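Local coordinates for Low molecular weight phosphotyrosine protein phosphatase 1 (Drosophila melanogaster, PDB 7CUY), which probably removes phosphate from tyrosine-phosphorylated proteins and from small aryl and acyl phosphates, as a cytoplasmic low molecular weight protein tyrosine phosphatase, at residues A[36-41]-A[79-84]; A[71-76]-A[93-98]. All coordinates share one frame; numbering follows the deposited sequence.

In the fold
Both contacts lie on the side of the parallel four-stranded sheet (order 2-1-3-4) that carries helices 77-80 and 89-98, and both are partly buried. Contact 1 (36-41 with 79-84) joins the outermost strand 35-41 to the turn between helix 77-80 and strand 83-86, an aromatic ring lying among carboxylates. Contact 2 (71-76 with 93-98), its centre about 14 Å from the centre of the chain against about 9 Å for contact 1, brings a loop against helix 89-98 through aliphatic side chains, with an exposed lysine at its margin. The two meet where Ala41 probably pairs with Arg71 and Ile73 through backbone hydrogen bonds, and Arg71 forms a salt bridge with Asp38 of contact 1.

Contact 1. Residues A[36-41]-A[79-84]; sequences EVDSAA and SEFDYI
Residues 36-41 of strand 35-41 and the end of helix 77-80 share no backbone hydrogen bond; Glu36 and Asp38 reach Phe81, the first residue to leave helical geometry, and Glu36 also reaches Glu80. Phe81 CZ lies 3.9 Å from CB of Asp38, and Asp38 OD2 approaches the same CZ, the carboxylate and ring planes being 29° apart. Glu36 comes in differently: its chain, extended beyond CG, crosses the ring at about a right angle and sets OE2 3.8 Å from CE2 of Phe81, with the planes 76° apart. With CG beside the backbone N (chi1 -67°), the Phe81 ring swings toward the strand although its CB does not point there. Glu80 CG lies over one ring face, nearer its edge atoms than its centre, and Glu80 OE2 is 4.0 Å from Glu36 OE2. Asp38 OD2 is held by a salt bridge to Arg71. Packing round the ring, which Lys4 and Leu6 of strand 3-9 also touch, fastens the edge strand to the turn before strand 83-86; Val37 points to helix 15-29 on the other sheet face. The nearness of Glu36 and Glu80 may raise their proton affinity somewhat, though Lys4 beside Glu36 could offset this.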
# COMPACT_ATOMS: atom_id res chain seq x y z
N GLU A 36 9.81 -8.53 -2.09
CA GLU A 36 9.66 -7.47 -3.08
C GLU A 36 8.32 -6.78 -2.87
O GLU A 36 7.34 -7.42 -2.49
CB GLU A 36 9.76 -8.06 -4.50
CG GLU A 36 9.23 -7.17 -5.63
CD GLU A 36 8.78 -7.98 -6.86
OE1 GLU A 36 9.63 -8.69 -7.46
OE2 GLU A 36 7.57 -7.92 -7.21
N VAL A 37 8.29 -5.46 -3.07
CA VAL A 37 7.12 -4.63 -2.84
C VAL A 37 6.84 -3.80 -4.09
O VAL A 37 7.76 -3.24 -4.68
CB VAL A 37 7.30 -3.71 -1.62
CG1 VAL A 37 5.96 -3.11 -1.20
CG2 VAL A 37 7.95 -4.46 -0.44
N ASP A 38 5.56 -3.69 -4.46
CA ASP A 38 5.11 -2.92 -5.61
C ASP A 38 3.81 -2.26 -5.19
O ASP A 38 3.28 -2.54 -4.11
CB ASP A 38 4.95 -3.82 -6.83
CG ASP A 38 4.78 -3.05 -8.16
OD1 ASP A 38 5.22 -1.88 -8.26
OD2 ASP A 38 4.23 -3.65 -9.12
N SER A 39 3.29 -1.34 -6.01
CA SER A 39 1.96 -0.80 -5.75
C SER A 39 1.23 -0.57 -7.07
O SER A 39 1.85 -0.48 -8.13
CB SER A 39 2.01 0.50 -4.93
OG SER A 39 2.67 1.54 -5.65
N ALA A 40 -0.11 -0.51 -7.02
CA ALA A 40 -0.86 -0.23 -8.24
C ALA A 40 -2.26 0.29 -7.89
O ALA A 40 -2.66 0.32 -6.73
CB ALA A 40 -0.95 -1.47 -9.14
N ALA A 41 -2.99 0.68 -8.94
CA ALA A 41 -4.26 1.40 -8.84
C ALA A 41 -5.42 0.52 -9.28
O ALA A 41 -5.29 -0.24 -10.24
CB ALA A 41 -4.24 2.66 -9.72
N SER A 79 -1.88 -13.71 -9.57
CA SER A 79 -1.03 -14.90 -9.63
C SER A 79 0.43 -14.61 -9.32
O SER A 79 1.16 -15.55 -8.97
CB SER A 79 -1.10 -15.55 -11.01
OG SER A 79 -2.41 -16.00 -11.32
N GLU A 80 0.87 -13.36 -9.44
CA GLU A 80 2.27 -13.05 -9.15
C GLU A 80 2.52 -12.73 -7.68
O GLU A 80 3.57 -13.10 -7.14
CB GLU A 80 2.74 -11.88 -10.02
CG GLU A 80 4.22 -11.51 -9.77
CD GLU A 80 4.75 -10.37 -10.65
OE1 GLU A 80 4.23 -10.20 -11.78
OE2 GLU A 80 5.69 -9.68 -10.21
N PHE A 81 1.60 -12.05 -7.00
CA PHE A 81 1.87 -11.57 -5.65
C PHE A 81 1.30 -12.52 -4.60
O PHE A 81 0.22 -13.10 -4.78
CB PHE A 81 1.32 -10.15 -5.45
CG PHE A 81 2.05 -9.14 -6.28
CD1 PHE A 81 1.65 -8.86 -7.57
CD2 PHE A 81 3.18 -8.50 -5.77
CE1 PHE A 81 2.34 -7.94 -8.34
CE2 PHE A 81 3.89 -7.58 -6.54
CZ PHE A 81 3.47 -7.30 -7.82
N ASP A 82 2.05 -12.69 -3.51
CA ASP A 82 1.60 -13.50 -2.39
C ASP A 82 0.60 -12.76 -1.53
O ASP A 82 -0.31 -13.39 -0.98
CB ASP A 82 2.80 -13.90 -1.55
CG ASP A 82 3.86 -14.59 -2.36
OD1 ASP A 82 3.69 -15.80 -2.63
OD2 ASP A 82 4.83 -13.91 -2.78
N TYR A 83 0.74 -11.44 -1.44
CA TYR A 83 -0.09 -10.60 -0.60
C TYR A 83 -0.51 -9.38 -1.40
O TYR A 83 0.35 -8.71 -1.98
CB TYR A 83 0.68 -10.16 0.65
CG TYR A 83 1.23 -11.32 1.43
CD1 TYR A 83 0.39 -12.08 2.24
CD2 TYR A 83 2.57 -11.68 1.34
CE1 TYR A 83 0.89 -13.17 2.97
CE2 TYR A 83 3.07 -12.76 2.04
CZ TYR A 83 2.23 -13.50 2.86
OH TYR A 83 2.73 -14.57 3.57
N ILE A 84 -1.80 -9.10 -1.43
CA ILE A 84 -2.32 -7.87 -2.02
C ILE A 84 -3.12 -7.13 -0.95
O ILE A 84 -4.02 -7.71 -0.35
CB ILE A 84 -3.19 -8.16 -3.26
CG1 ILE A 84 -2.37 -8.95 -4.29
CG2 ILE A 84 -3.66 -6.87 -3.86
CD1 ILE A 84 -3.01 -9.10 -5.63

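Contact 2. Residues A[71-76]-A[93-98]; sequences RQIRKQ and SELRRL
Ile73 pushes two branches of its side chain against helix 89-98 and makes the tight part of the contact. Ile73 CD1 meets CD2 of Leu95 at 3.6 Å, while Ile73 CG2 lies 4.0 Å from CD1 of Leu98, one helical turn further on. Placing CG1 opposite the backbone N (chi1 -173°) and continuing it in an extended chain carries CD1 to Leu95, leaving CG2 for Leu98; the isoleucine thus spans both leucines. Leu95 is buried, and Leu98 loses the most surface to the loop. The margin at Lys75 is looser. This exposed side chain, bent at chi2 and chi4, reaches over to the carbonyl of Leu98, the last residue of helix 89-98, and lays Lys75 CD 3.4 Å from Leu98 O, with Lys75 NZ 3.7 Å from the same oxygen, and no hydrogen bond joins the two segments. Within the helix, and apart from the loop contact, Arg97 makes a side-on salt bridge to Glu94, Arg97 NE to Glu94 OE2 at 2.7 Å and NH2 to OE1 at 3.1 Å. Both oxygens lie near the guanidinium plane, but the carboxylate is tilted against it; Leu98 CG sits over one face of the guanidinium. On the inner side, Ile8 of strand 3-9 touches Ile73 and Leu95, and Phe78 of helix 77-80 packs on Ile73, Leu95 and Leu98, so the contact joins the loop before helix 77-80 and helix 89-98 to the central sheet.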
# COMPACT_ATOMS: atom_id res chain seq x y z
N ARG A 71 0.75 2.62 -12.15
CA ARG A 71 0.19 1.62 -13.05
C ARG A 71 -1.09 1.08 -12.45
O ARG A 71 -1.35 1.19 -11.24
CB ARG A 71 1.18 0.47 -13.33
CG ARG A 71 1.13 -0.66 -12.30
CD ARG A 71 2.00 -1.84 -12.72
NE ARG A 71 2.22 -2.79 -11.63
CZ ARG A 71 1.42 -3.81 -11.34
NH1 ARG A 71 0.32 -4.04 -12.06
NH2 ARG A 71 1.71 -4.61 -10.32
N GLN A 72 -1.91 0.47 -13.31
CA GLN A 72 -3.17 -0.10 -12.89
C GLN A 72 -3.00 -1.58 -12.60
O GLN A 72 -2.22 -2.28 -13.26
CB GLN A 72 -4.25 0.12 -13.94
CG GLN A 72 -5.64 0.13 -13.37
CD GLN A 72 -6.68 0.33 -14.44
OE1 GLN A 72 -6.35 0.47 -15.62
NE2 GLN A 72 -7.95 0.37 -14.03
N ILE A 73 -3.74 -2.07 -11.60
CA ILE A 73 -3.71 -3.48 -11.27
C ILE A 73 -4.17 -4.29 -12.49
O ILE A 73 -4.98 -3.83 -13.30
CB ILE A 73 -4.61 -3.74 -10.05
CG1 ILE A 73 -4.48 -5.18 -9.54
CG2 ILE A 73 -6.07 -3.43 -10.36
CD1 ILE A 73 -5.20 -5.42 -8.19
N ARG A 74 -3.61 -5.48 -12.63
CA ARG A 74 -4.01 -6.41 -13.68
C ARG A 74 -4.31 -7.77 -13.07
O ARG A 74 -3.93 -8.07 -11.93
CB ARG A 74 -2.93 -6.52 -14.77
CG ARG A 74 -1.53 -6.54 -14.23
CD ARG A 74 -0.50 -6.69 -15.34
NE ARG A 74 0.83 -6.28 -14.88
CZ ARG A 74 1.38 -5.10 -15.16
NH1 ARG A 74 0.71 -4.22 -15.90
NH2 ARG A 74 2.58 -4.79 -14.70
N LYS A 75 -5.04 -8.59 -13.82
CA LYS A 75 -5.42 -9.90 -13.31
C LYS A 75 -4.22 -10.79 -13.03
O LYS A 75 -4.27 -11.62 -12.12
CB LYS A 75 -6.37 -10.58 -14.29
CG LYS A 75 -7.57 -9.74 -14.67
CD LYS A 75 -8.68 -9.90 -13.66
CE LYS A 75 -10.04 -9.73 -14.30
NZ LYS A 75 -10.89 -10.95 -14.12
N GLN A 76 -3.13 -10.66 -13.80
CA GLN A 76 -1.98 -11.51 -13.52
C GLN A 76 -1.32 -11.16 -12.19
O GLN A 76 -0.57 -11.98 -11.65
CB GLN A 76 -0.95 -11.46 -14.64
CG GLN A 76 0.07 -10.34 -14.51
CD GLN A 76 1.32 -10.59 -15.33
OE1 GLN A 76 1.51 -10.00 -16.40
NE2 GLN A 76 2.20 -11.46 -14.82
N SER A 93 -13.67 -4.46 -1.54
CA SER A 93 -14.73 -4.89 -2.47
C SER A 93 -14.21 -4.99 -3.89
O SER A 93 -14.45 -5.99 -4.58
CB SER A 93 -15.91 -3.92 -2.41
OG SER A 93 -16.46 -3.85 -1.09
N GLU A 94 -13.47 -3.97 -4.35
CA GLU A 94 -12.93 -3.99 -5.70
C GLU A 94 -11.98 -5.17 -5.91
O GLU A 94 -12.04 -5.85 -6.94
CB GLU A 94 -12.23 -2.66 -6.01
CG GLU A 94 -13.19 -1.50 -6.26
CD GLU A 94 -13.90 -1.60 -7.62
OE1 GLU A 94 -13.61 -0.79 -8.53
OE2 GLU A 94 -14.77 -2.48 -7.77
N LEU A 95 -11.08 -5.42 -4.95
CA LEU A 95 -10.15 -6.54 -5.11
C LEU A 95 -10.89 -7.87 -5.17
O LEU A 95 -10.54 -8.75 -5.97
CB LEU A 95 -9.13 -6.54 -3.96
CG LEU A 95 -8.08 -5.42 -3.99
CD1 LEU A 95 -7.35 -5.30 -2.67
CD2 LEU A 95 -7.11 -5.66 -5.12
N ARG A 96 -11.89 -8.04 -4.30
CA ARG A 96 -12.69 -9.26 -4.33
C ARG A 96 -13.30 -9.49 -5.71
O ARG A 96 -13.25 -10.61 -6.24
CB ARG A 96 -13.81 -9.20 -3.27
CG ARG A 96 -13.40 -9.59 -1.85
CD ARG A 96 -14.65 -9.87 -0.96
NE ARG A 96 -15.55 -8.72 -0.95
CZ ARG A 96 -16.66 -8.65 -1.68
NH1 ARG A 96 -16.99 -9.68 -2.47
NH2 ARG A 96 -17.42 -7.56 -1.64
N ARG A 97 -13.86 -8.45 -6.32
CA ARG A 97 -14.48 -8.68 -7.61
C ARG A 97 -13.44 -8.93 -8.70
O ARG A 97 -13.71 -9.69 -9.64
CB ARG A 97 -15.40 -7.52 -8.00
CG ARG A 97 -14.80 -6.54 -8.97
CD ARG A 97 -15.83 -5.56 -9.57
NE ARG A 97 -15.17 -4.27 -9.75
CZ ARG A 97 -14.40 -3.96 -10.80
NH1 ARG A 97 -14.23 -4.83 -11.78
NH2 ARG A 97 -13.82 -2.76 -10.88
N LEU A 98 -12.24 -8.36 -8.57
CA LEU A 98 -11.21 -8.54 -9.59
C LEU A 98 -10.48 -9.88 -9.51
O LEU A 98 -10.08 -10.42 -10.55
CB LEU A 98 -10.19 -7.41 -9.50
CG LEU A 98 -10.66 -6.09 -10.11
CD1 LEU A 98 -9.74 -4.95 -9.66
CD2 LEU A 98 -10.66 -6.23 -11.61